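Local coordinates for protein bacterioferritin (Mycobacterium tuberculosis, PDB 3UOI) that stores iron, oxidising Fe(2+) with dioxygen at a ferroxidase centre and depositing it as a ferric mineral inside a haem-containing shell of 24 subunits, at the protoporphyrin IX containing Fe site. Coordinates in Å, arbitrary orientation; residue numbers count along the deposited sequence, not the author numbering. Chains: chain A/B, Bacterioferritin.

The protoporphyrin IX containing Fe site. Residues chain A 21, 24-25, 28, 47, 51, 54-55, 58; chain B 21, 24-25, 28, 47, 51, 54-55, 58, 73. With HEM (protoporphyrin IX containing Fe), chain C.
The porphyrin of HEM lies flat between two subunits, each chain supplying one face from its helices 7-36 and 40-66. A:Met54 and A:Phe51 cover one face, B:Met54 and B:Phe51 the other. Each phenylalanine brings its ring tip to a propionate-bearing pyrrole, A:Phe51 CZ standing 3.7 Å from HEM C2A. A:Ile24 and B:Ile24 turn their CG2 branches, anti to the backbone N, toward the porphyrin near HEM CHC, apolar groups suited to a buried macrocycle. At the rim, methyl HEM CMB sits over the centre of the A:Phe28 ring, while vinyl carbon HEM CBC lies over the B:Phe28 ring, nearer its margin; both are CH-pi contacts, for which a flat, apolar ring is well suited. B:Glu58 OE1 lies in plane at the edge of A:Phe28, and A:Glu58 CG at that of B:Phe28.

Two thioether sulfurs complete the near-octahedral shell begun by the four pyrrole nitrogens, A:Met54 SD 2.3 Å and B:Met54 SD 2.2 Å from HEM FE, at 169° to one another. Methionine's flexible, uncharged chain, here bent at chi3, carries a soft sulfur donor under the ring. Such ligation should favour ferrous haem.

Arginines suit the anionic margin: B:Arg55 NH1 donates in its guanidinium plane to propionate HEM O1A at 2.9 Å, whereas A:Arg55 NH1 makes a salt bridge to HEM O2D at 3.1 Å without a hydrogen bond. Farther out, A:Arg47, extended with CG anti to N (chi1 -170°), grips the complementary carboxylate of B:Glu58 end-on with NH1 and NH2; NH2 meets the syn lone pair of OE1 at 3.2 Å, nearly straight at 173°. The clasp recurs between B:Arg47 and A:Glu58, whose OE2 accepts from both NH1 and NH2, tying the subunits together. The site thus gives each dimer its shared, bis-methionine haem b, joining two chains of the iron-storage shell.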
# COMPACT_ATOMS: atom_id res chain seq x y z
N LEU A 21 -20.19 27.29 37.57
CA LEU A 21 -18.95 27.97 37.69
C LEU A 21 -18.26 27.57 39.00
O LEU A 21 -17.10 27.37 39.03
CB LEU A 21 -19.17 29.45 37.59
CG LEU A 21 -19.72 29.87 36.26
CD1 LEU A 21 -19.83 31.28 36.31
CD2 LEU A 21 -18.77 29.52 35.23
N ILE A 24 -16.83 24.09 38.49
CA ILE A 24 -15.68 24.01 37.65
C ILE A 24 -14.49 24.28 38.53
O ILE A 24 -13.59 23.48 38.59
CB ILE A 24 -15.71 25.09 36.58
CG1 ILE A 24 -16.69 24.74 35.48
CG2 ILE A 24 -14.36 25.24 36.04
CD1 ILE A 24 -17.09 25.83 34.67
N ASN A 25 -14.56 25.36 39.28
CA ASN A 25 -13.47 25.65 40.16
C ASN A 25 -13.24 24.62 41.28
O ASN A 25 -12.16 24.28 41.59
CB ASN A 25 -13.60 27.03 40.75
CG ASN A 25 -13.47 28.08 39.74
OD1 ASN A 25 -13.70 27.85 38.62
ND2 ASN A 25 -13.08 29.25 40.14
N PHE A 28 -11.89 21.42 39.56
CA PHE A 28 -10.56 21.54 38.99
C PHE A 28 -9.49 21.55 40.03
O PHE A 28 -8.61 20.75 39.96
CB PHE A 28 -10.40 22.80 38.15
CG PHE A 28 -9.18 22.80 37.25
CD1 PHE A 28 -9.20 22.19 36.01
CD2 PHE A 28 -8.01 23.41 37.65
CE1 PHE A 28 -8.08 22.20 35.19
CE2 PHE A 28 -6.90 23.40 36.80
CZ PHE A 28 -6.95 22.80 35.59
N ARG A 47 -10.64 15.66 36.91
CA ARG A 47 -10.39 16.69 35.87
C ARG A 47 -11.45 16.72 34.79
O ARG A 47 -11.89 17.74 34.38
CB ARG A 47 -9.07 16.43 35.18
CG ARG A 47 -8.57 17.51 34.28
CD ARG A 47 -7.24 17.16 33.70
NE ARG A 47 -6.83 18.13 32.73
CZ ARG A 47 -6.14 19.19 33.01
NH1 ARG A 47 -5.74 19.37 34.22
NH2 ARG A 47 -5.82 20.05 32.08
N PHE A 51 -14.35 19.52 33.40
CA PHE A 51 -14.53 19.75 31.99
C PHE A 51 -15.97 19.57 31.66
O PHE A 51 -16.50 20.28 30.89
CB PHE A 51 -13.61 18.89 31.15
CG PHE A 51 -12.20 19.39 31.10
CD1 PHE A 51 -11.58 19.87 32.20
CD2 PHE A 51 -11.50 19.38 29.97
CE1 PHE A 51 -10.32 20.32 32.17
CE2 PHE A 51 -10.21 19.86 29.96
CZ PHE A 51 -9.64 20.31 31.07
N MET A 54 -17.70 22.54 32.95
CA MET A 54 -17.38 23.66 32.08
C MET A 54 -18.26 23.64 30.85
O MET A 54 -18.76 24.68 30.40
CB MET A 54 -15.90 23.62 31.67
CG MET A 54 -14.96 24.22 32.70
SD MET A 54 -13.25 24.31 32.11
CE MET A 54 -12.38 23.59 33.50
N ARG A 55 -18.47 22.45 30.29
CA ARG A 55 -19.32 22.28 29.12
C ARG A 55 -20.75 22.67 29.47
O ARG A 55 -21.45 23.30 28.66
CB ARG A 55 -19.27 20.84 28.63
CG ARG A 55 -18.23 20.59 27.55
CD ARG A 55 -18.50 19.29 26.81
NE ARG A 55 -18.22 18.12 27.63
CZ ARG A 55 -17.01 17.76 28.04
NH1 ARG A 55 -15.95 18.48 27.69
NH2 ARG A 55 -16.85 16.68 28.79
N GLU A 58 -21.01 26.46 29.46
CA GLU A 58 -21.15 26.98 28.12
C GLU A 58 -22.55 26.73 27.55
O GLU A 58 -23.11 27.58 26.96
CB GLU A 58 -20.14 26.35 27.18
CG GLU A 58 -20.35 26.66 25.71
CD GLU A 58 -19.13 26.42 24.84
OE1 GLU A 58 -18.30 25.63 25.20
OE2 GLU A 58 -19.02 27.02 23.80
N LEU B 21 -8.44 33.96 36.59
CA LEU B 21 -9.82 33.52 36.67
C LEU B 21 -10.72 34.64 36.15
O LEU B 21 -11.54 34.40 35.36
CB LEU B 21 -10.13 33.17 38.08
CG LEU B 21 -9.33 31.98 38.61
CD1 LEU B 21 -9.62 31.77 39.99
CD2 LEU B 21 -9.60 30.76 37.82
N ILE B 24 -10.43 34.69 32.30
CA ILE B 24 -11.01 33.57 31.63
C ILE B 24 -12.50 33.85 31.46
O ILE B 24 -13.06 33.68 30.44
CB ILE B 24 -10.87 32.28 32.45
CG1 ILE B 24 -9.44 31.78 32.50
CG2 ILE B 24 -11.80 31.26 31.95
CD1 ILE B 24 -9.23 30.77 33.56
N ASN B 25 -13.13 34.31 32.50
CA ASN B 25 -14.56 34.56 32.38
C ASN B 25 -14.93 35.69 31.38
O ASN B 25 -15.80 35.58 30.57
CB ASN B 25 -15.18 34.75 33.75
CG ASN B 25 -15.21 33.45 34.64
OD1 ASN B 25 -14.50 32.52 34.43
ND2 ASN B 25 -16.08 33.45 35.63
N PHE B 28 -14.14 34.60 27.79
CA PHE B 28 -15.11 33.62 27.33
C PHE B 28 -16.48 34.25 27.08
O PHE B 28 -17.06 33.97 26.10
CB PHE B 28 -15.27 32.43 28.29
CG PHE B 28 -16.05 31.27 27.69
CD1 PHE B 28 -15.42 30.33 26.94
CD2 PHE B 28 -17.40 31.16 27.84
CE1 PHE B 28 -16.12 29.31 26.41
CE2 PHE B 28 -18.09 30.14 27.30
CZ PHE B 28 -17.46 29.22 26.59
N ARG B 47 -12.14 33.26 21.89
CA ARG B 47 -12.28 32.01 22.60
C ARG B 47 -10.90 31.50 22.94
O ARG B 47 -10.62 31.12 24.03
CB ARG B 47 -12.98 30.99 21.72
CG ARG B 47 -13.61 29.83 22.43
CD ARG B 47 -14.00 28.74 21.54
NE ARG B 47 -14.46 27.57 22.25
CZ ARG B 47 -15.65 27.41 22.78
NH1 ARG B 47 -16.53 28.33 22.72
NH2 ARG B 47 -15.96 26.32 23.36
N PHE B 51 -8.99 30.49 26.46
CA PHE B 51 -8.30 29.23 26.64
C PHE B 51 -6.83 29.47 27.06
O PHE B 51 -6.27 28.79 27.88
CB PHE B 51 -8.44 28.36 25.40
CG PHE B 51 -9.78 27.71 25.26
CD1 PHE B 51 -10.90 28.25 25.84
CD2 PHE B 51 -9.94 26.57 24.55
CE1 PHE B 51 -12.07 27.69 25.74
CE2 PHE B 51 -11.17 26.01 24.45
CZ PHE B 51 -12.22 26.59 25.08
N MET B 54 -6.96 30.08 30.64
CA MET B 54 -7.31 28.85 31.29
C MET B 54 -5.98 28.09 31.54
O MET B 54 -5.66 27.62 32.64
CB MET B 54 -8.29 28.07 30.40
CG MET B 54 -9.78 28.48 30.52
SD MET B 54 -10.93 27.36 29.78
CE MET B 54 -12.22 28.42 29.25
N ARG B 55 -5.15 28.08 30.52
CA ARG B 55 -3.83 27.52 30.62
C ARG B 55 -2.89 28.25 31.58
O ARG B 55 -2.15 27.63 32.32
CB ARG B 55 -3.25 27.33 29.24
CG ARG B 55 -3.59 26.00 28.72
CD ARG B 55 -3.54 25.82 27.20
NE ARG B 55 -3.05 26.96 26.46
CZ ARG B 55 -3.68 27.47 25.42
NH1 ARG B 55 -4.80 26.95 24.99
NH2 ARG B 55 -3.18 28.51 24.81
N GLU B 58 -3.84 27.32 35.01
CA GLU B 58 -3.37 26.00 35.43
C GLU B 58 -1.91 26.00 35.83
O GLU B 58 -1.55 25.52 36.88
CB GLU B 58 -3.63 24.91 34.41
CG GLU B 58 -3.02 23.61 34.83
CD GLU B 58 -3.48 22.37 34.07
OE1 GLU B 58 -4.00 22.48 32.98
OE2 GLU B 58 -3.31 21.29 34.61
N TYR B 73 -9.09 29.78 44.32
CA TYR B 73 -10.07 29.69 43.27
C TYR B 73 -11.44 30.33 43.73
O TYR B 73 -12.44 30.20 43.08
CB TYR B 73 -10.25 28.24 42.78
CG TYR B 73 -9.27 27.70 41.75
CD1 TYR B 73 -9.72 27.05 40.62
CD2 TYR B 73 -7.92 27.79 41.92
CE1 TYR B 73 -8.86 26.54 39.72
CE2 TYR B 73 -7.04 27.28 41.01
CZ TYR B 73 -7.52 26.66 39.91
OH TYR B 73 -6.67 26.15 39.03
CHA HEM C . -11.05 23.50 28.47
CHB HEM C . -8.98 24.94 32.56
CHC HEM C . -12.76 27.82 33.39
CHD HEM C . -14.77 26.58 29.17
C1A HEM C . -10.07 23.74 29.40
C2A HEM C . -8.66 23.40 29.34
C3A HEM C . -8.12 23.80 30.51
C4A HEM C . -9.13 24.39 31.31
CMA HEM C . -6.66 23.71 30.97
CAA HEM C . -8.02 22.70 28.11
CBA HEM C . -8.17 23.64 26.91
CGA HEM C . -6.94 23.82 26.04
O1A HEM C . -6.78 24.88 25.32
O2A HEM C . -6.08 22.89 26.04
C1B HEM C . -9.85 25.81 33.18
C2B HEM C . -9.73 26.33 34.54
C3B HEM C . -10.75 27.14 34.77
C4B HEM C . -11.58 27.14 33.56
CMB HEM C . -8.58 26.06 35.56
CAB HEM C . -10.94 27.90 36.12
CBB HEM C . -12.10 28.44 36.44
C1C HEM C . -13.66 27.77 32.34
C2C HEM C . -14.97 28.43 32.29
C3C HEM C . -15.50 28.09 31.09
C4C HEM C . -14.60 27.17 30.40
CMC HEM C . -15.57 29.34 33.39
CAC HEM C . -16.84 28.53 30.52
CBC HEM C . -17.32 27.74 29.55
C1D HEM C . -13.99 25.58 28.64
C2D HEM C . -14.35 24.79 27.50
C3D HEM C . -13.18 23.85 27.32
C4D HEM C . -12.26 24.17 28.34
CMD HEM C . -15.63 24.93 26.60
CAD HEM C . -12.96 22.80 26.25
CBD HEM C . -13.79 21.61 26.67
CGD HEM C . -13.44 20.51 25.71
O1D HEM C . -12.25 20.41 25.28
O2D HEM C . -14.37 19.75 25.36
NA HEM C . -10.29 24.31 30.62
NB HEM C . -11.00 26.29 32.61
NC HEM C . -13.52 27.04 31.17
ND HEM C . -12.78 25.17 29.19
FE HEM C . -11.97 25.68 30.85